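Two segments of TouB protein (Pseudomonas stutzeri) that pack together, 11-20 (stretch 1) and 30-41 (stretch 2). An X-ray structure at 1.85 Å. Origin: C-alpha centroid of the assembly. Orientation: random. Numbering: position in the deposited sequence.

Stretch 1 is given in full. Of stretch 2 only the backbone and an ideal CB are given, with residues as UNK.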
# COMPACT_ATOMS: atom_id res chain seq x y z
N ASP C 11 49.85 -16.82 4.73
CA ASP C 11 48.87 -15.74 4.95
C ASP C 11 47.93 -15.61 3.71
O ASP C 11 48.16 -16.24 2.65
CB ASP C 11 49.58 -14.41 5.24
CG ASP C 11 48.76 -13.50 6.17
OD1 ASP C 11 47.52 -13.66 6.28
OD2 ASP C 11 49.36 -12.60 6.80
N PHE C 12 46.91 -14.75 3.81
CA PHE C 12 45.90 -14.60 2.73
C PHE C 12 45.97 -13.25 2.07
O PHE C 12 45.27 -13.03 1.09
CB PHE C 12 44.48 -14.77 3.28
CG PHE C 12 43.93 -13.51 3.90
CD1 PHE C 12 42.92 -12.77 3.23
CD2 PHE C 12 44.41 -13.04 5.11
CE1 PHE C 12 42.40 -11.60 3.78
CE2 PHE C 12 43.86 -11.86 5.68
CZ PHE C 12 42.86 -11.14 4.99
N VAL C 13 46.81 -12.35 2.61
CA VAL C 13 46.79 -10.95 2.20
C VAL C 13 48.19 -10.37 2.12
O VAL C 13 49.04 -10.69 2.94
CB VAL C 13 45.91 -10.13 3.17
CG1 VAL C 13 46.57 -9.94 4.55
CG2 VAL C 13 45.48 -8.83 2.53
N ILE C 14 48.42 -9.51 1.13
CA ILE C 14 49.66 -8.73 1.04
C ILE C 14 49.48 -7.47 1.89
O ILE C 14 48.37 -6.90 1.98
CB ILE C 14 50.02 -8.43 -0.44
CG1 ILE C 14 49.93 -9.74 -1.28
CG2 ILE C 14 51.36 -7.77 -0.53
CD1 ILE C 14 50.47 -9.65 -2.73
N GLN C 15 50.55 -7.09 2.60
CA GLN C 15 50.42 -6.01 3.57
C GLN C 15 51.55 -5.04 3.41
O GLN C 15 52.66 -5.42 2.96
CB GLN C 15 50.47 -6.55 4.99
CG GLN C 15 49.37 -7.51 5.30
CD GLN C 15 49.56 -8.10 6.64
OE1 GLN C 15 50.33 -9.07 6.81
NE2 GLN C 15 48.87 -7.51 7.65
N LEU C 16 51.29 -3.78 3.79
CA LEU C 16 52.34 -2.77 3.77
C LEU C 16 53.19 -2.91 5.05
O LEU C 16 52.65 -2.91 6.15
CB LEU C 16 51.73 -1.37 3.67
CG LEU C 16 52.68 -0.16 3.91
CD1 LEU C 16 53.73 0.01 2.77
CD2 LEU C 16 51.88 1.10 4.08
N VAL C 17 54.51 -3.00 4.89
CA VAL C 17 55.43 -3.16 6.03
C VAL C 17 56.60 -2.20 5.76
O VAL C 17 57.35 -2.39 4.79
CB VAL C 17 55.94 -4.60 6.16
CG1 VAL C 17 56.95 -4.73 7.28
CG2 VAL C 17 54.80 -5.56 6.42
N PRO C 18 56.71 -1.13 6.56
CA PRO C 18 57.89 -0.28 6.45
C PRO C 18 59.12 -1.01 6.98
O PRO C 18 59.06 -1.70 8.01
CB PRO C 18 57.55 0.93 7.33
CG PRO C 18 56.50 0.48 8.26
CD PRO C 18 55.77 -0.67 7.60
N VAL C 19 60.20 -0.95 6.23
CA VAL C 19 61.45 -1.54 6.69
C VAL C 19 62.46 -0.40 6.66
O VAL C 19 62.12 0.71 6.29
CB VAL C 19 61.91 -2.73 5.80
CG1 VAL C 19 60.93 -3.89 5.87
CG2 VAL C 19 62.13 -2.31 4.36
N ASP C 20 63.70 -0.68 7.05
CA ASP C 20 64.78 0.31 6.96
C ASP C 20 65.76 -0.06 5.86
O ASP C 20 66.00 -1.24 5.65
CB ASP C 20 65.53 0.35 8.27
CG ASP C 20 66.43 1.55 8.37
OD1 ASP C 20 65.93 2.64 8.78
OD2 ASP C 20 67.63 1.39 8.04
N UNK C 30 61.65 -10.47 9.97
CA UNK C 30 61.18 -10.20 11.33
C UNK C 30 60.05 -9.18 11.35
O UNK C 30 58.99 -9.42 11.93
CB UNK C 30 62.34 -9.70 12.20
N UNK C 31 60.29 -8.04 10.72
CA UNK C 31 59.33 -6.97 10.63
C UNK C 31 58.04 -7.42 9.95
O UNK C 31 56.97 -7.12 10.43
CB UNK C 31 59.94 -5.79 9.88
N UNK C 32 58.16 -8.17 8.87
CA UNK C 32 57.01 -8.79 8.23
C UNK C 32 56.27 -9.79 9.13
O UNK C 32 55.04 -9.70 9.30
CB UNK C 32 57.46 -9.50 6.95
N UNK C 33 57.03 -10.73 9.73
CA UNK C 33 56.47 -11.77 10.58
C UNK C 33 55.54 -11.19 11.61
O UNK C 33 54.53 -11.80 11.92
CB UNK C 33 57.58 -12.56 11.27
N UNK C 34 55.88 -10.01 12.11
CA UNK C 34 55.12 -9.34 13.13
C UNK C 34 53.62 -9.16 12.74
O UNK C 34 52.73 -9.10 13.60
CB UNK C 34 55.76 -7.98 13.42
N UNK C 35 53.37 -9.05 11.44
CA UNK C 35 52.02 -8.75 10.94
C UNK C 35 51.30 -10.01 10.46
O UNK C 35 50.18 -9.91 9.95
CB UNK C 35 52.09 -7.73 9.80
N UNK C 36 51.92 -11.18 10.64
CA UNK C 36 51.35 -12.44 10.12
C UNK C 36 51.46 -13.61 11.09
O UNK C 36 50.44 -14.25 11.38
CB UNK C 36 52.04 -12.82 8.81
N UNK C 37 52.67 -13.88 11.60
CA UNK C 37 52.89 -15.02 12.53
C UNK C 37 52.10 -14.75 13.81
O UNK C 37 52.16 -13.62 14.35
CB UNK C 37 54.38 -15.21 12.84
N UNK C 38 51.38 -15.77 14.30
CA UNK C 38 50.53 -15.59 15.48
C UNK C 38 49.36 -14.61 15.28
O UNK C 38 48.70 -14.21 16.25
CB UNK C 38 51.39 -15.10 16.65
N UNK C 39 49.11 -14.25 14.02
CA UNK C 39 47.94 -13.46 13.68
C UNK C 39 46.74 -14.24 13.11
O UNK C 39 45.70 -14.12 13.71
CB UNK C 39 48.36 -12.39 12.67
N UNK C 40 47.26 -14.61 11.95
CA UNK C 40 47.02 -15.52 11.02
C UNK C 40 47.93 -16.62 10.49
O UNK C 40 47.46 -17.30 9.71
CB UNK C 40 46.60 -14.65 9.83
N UNK C 41 49.18 -16.83 10.85
CA UNK C 41 49.97 -17.96 10.40
C UNK C 41 50.61 -18.52 11.69
O UNK C 41 50.99 -17.74 12.59
CB UNK C 41 51.01 -17.56 9.35

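Position 30 is helical, and nothing of stretch 1 lies within 5.5 Å of its ideal CB. Most side chains would fit. It is Glu-30, which makes no contact here.

Position 31 is helical and its CB points toward stretch 1, 4.1 Å from Val-17 CG1 and 4.6 Å from Pro-18 O. An aliphatic residue would suit, as would a long chain that runs along the strand. It is Lys-31. Its extended chain passes Val-19, with CD 4.3 Å from Val-19 CG1, and brings NZ to 3.5 Å from Asp-20 N. NZ is hydrogen-bonded elsewhere in the structure.

At position 32 CB points sideways, 4.8 Å from Val-17 CG2. A small or medium apolar residue is expected. It is Cys-32. SG lies 4.0 Å from Val-17 CG1, an apolar contact.

Positions 33 and 34 have no part of stretch 1 within 5.5 Å of CB, so little is decided. They are Ala-33 and Tyr-34. The backbone O of Tyr-34 accepts from the side chain of 39.

Position 35 points toward stretch 1, between Gln-15 and Val-17. A medium side chain, apolar or aromatic, could cover the valine. It is His-35. Its CD2 packs 3.9 Å from Val-17 CG2.

At position 36 CB points toward stretch 1 and sits 3.4 Å from Asp-11 OD2. That leaves little room and offers an acceptor, so a small donor such as Ser or Thr suits. It is Ser-36. OG donates to Asp-11 OD2 at 2.8 Å.

Position 37 points away, and many residues would do. It is Ile-37, without contact to stretch 1.

Position 38 has a positive phi of 66°, which favours Gly, Asn or Asp. It is Asn-38.

Position 39 points toward stretch 1, but no atom of it is within 5.5 Å of CB. The choice stays wide. It is Arg-39, whose NE donates to Tyr-34 O at 3.0 Å.

Position 40 points toward stretch 1, with CB 3.8 Å from Asp-11 OD1 and 5.4 Å from Phe-12 CD2. The carboxylate calls for a positive charge; Lys or Arg would answer it. It is Arg-40. NH1 forms a salt bridge with Asp-11 OD2 at 3.0 Å and a weak hydrogen bond to Asp-11 OD1 at 3.3 Å. CD meets the edge of the Phe-12 ring, 3.7 Å from CE2.

Position 41 is extended, and its ideal CB points toward stretch 1, 4.8 Å from Asp-11 N. A beta-branched apolar residue fits well. It is Val-41, with CG2 3.9 Å from Asp-11 CB.

Stretch 2 30-41: EKCAYHSINRRV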
# COMPACT_ATOMS: atom_id res chain seq x y z
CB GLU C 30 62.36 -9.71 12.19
CG GLU C 30 61.99 -9.11 13.54
CD GLU C 30 61.57 -10.17 14.57
OE1 GLU C 30 61.50 -11.39 14.20
OE2 GLU C 30 61.30 -9.79 15.76
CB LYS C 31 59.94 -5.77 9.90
CG LYS C 31 60.70 -4.85 10.86
CD LYS C 31 61.60 -3.92 10.11
CE LYS C 31 62.21 -2.87 11.01
NZ LYS C 31 63.23 -2.09 10.23
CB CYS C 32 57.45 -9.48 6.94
SG CYS C 32 58.06 -8.26 5.73
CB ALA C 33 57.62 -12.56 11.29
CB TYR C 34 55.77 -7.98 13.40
CG TYR C 34 55.03 -7.15 14.42
CD1 TYR C 34 55.32 -7.28 15.77
CD2 TYR C 34 54.04 -6.26 14.04
CE1 TYR C 34 54.63 -6.53 16.72
CE2 TYR C 34 53.34 -5.51 15.00
CZ TYR C 34 53.65 -5.65 16.33
OH TYR C 34 52.98 -4.92 17.28
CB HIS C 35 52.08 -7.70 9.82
CG HIS C 35 52.51 -6.35 10.30
ND1 HIS C 35 51.72 -5.56 11.11
CD2 HIS C 35 53.67 -5.67 10.12
CE1 HIS C 35 52.38 -4.45 11.41
NE2 HIS C 35 53.56 -4.49 10.82
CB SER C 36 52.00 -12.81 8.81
OG SER C 36 51.84 -11.76 7.85
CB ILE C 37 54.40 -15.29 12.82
CG1 ILE C 37 55.20 -15.65 11.55
CG2 ILE C 37 54.60 -16.36 13.99
CD1 ILE C 37 54.90 -17.02 10.94
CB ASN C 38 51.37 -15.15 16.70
CG ASN C 38 52.20 -16.28 17.25
OD1 ASN C 38 51.71 -17.43 17.39
ND2 ASN C 38 53.48 -16.00 17.52
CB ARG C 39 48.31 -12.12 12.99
CG ARG C 39 48.81 -11.04 14.01
CD ARG C 39 49.13 -9.69 13.33
NE ARG C 39 49.82 -8.77 14.23
CZ ARG C 39 49.20 -7.88 15.01
NH1 ARG C 39 47.88 -7.79 15.00
NH2 ARG C 39 49.90 -7.09 15.81
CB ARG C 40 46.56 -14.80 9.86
CG ARG C 40 45.56 -13.95 10.09
CD ARG C 40 45.27 -13.01 8.90
NE ARG C 40 45.43 -11.70 9.38
CZ ARG C 40 46.32 -10.84 9.08
NH1 ARG C 40 47.17 -10.95 8.11
NH2 ARG C 40 46.16 -9.83 9.67
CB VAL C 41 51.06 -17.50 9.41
CG1 VAL C 41 51.84 -18.69 8.90
CG2 VAL C 41 50.44 -16.72 8.25
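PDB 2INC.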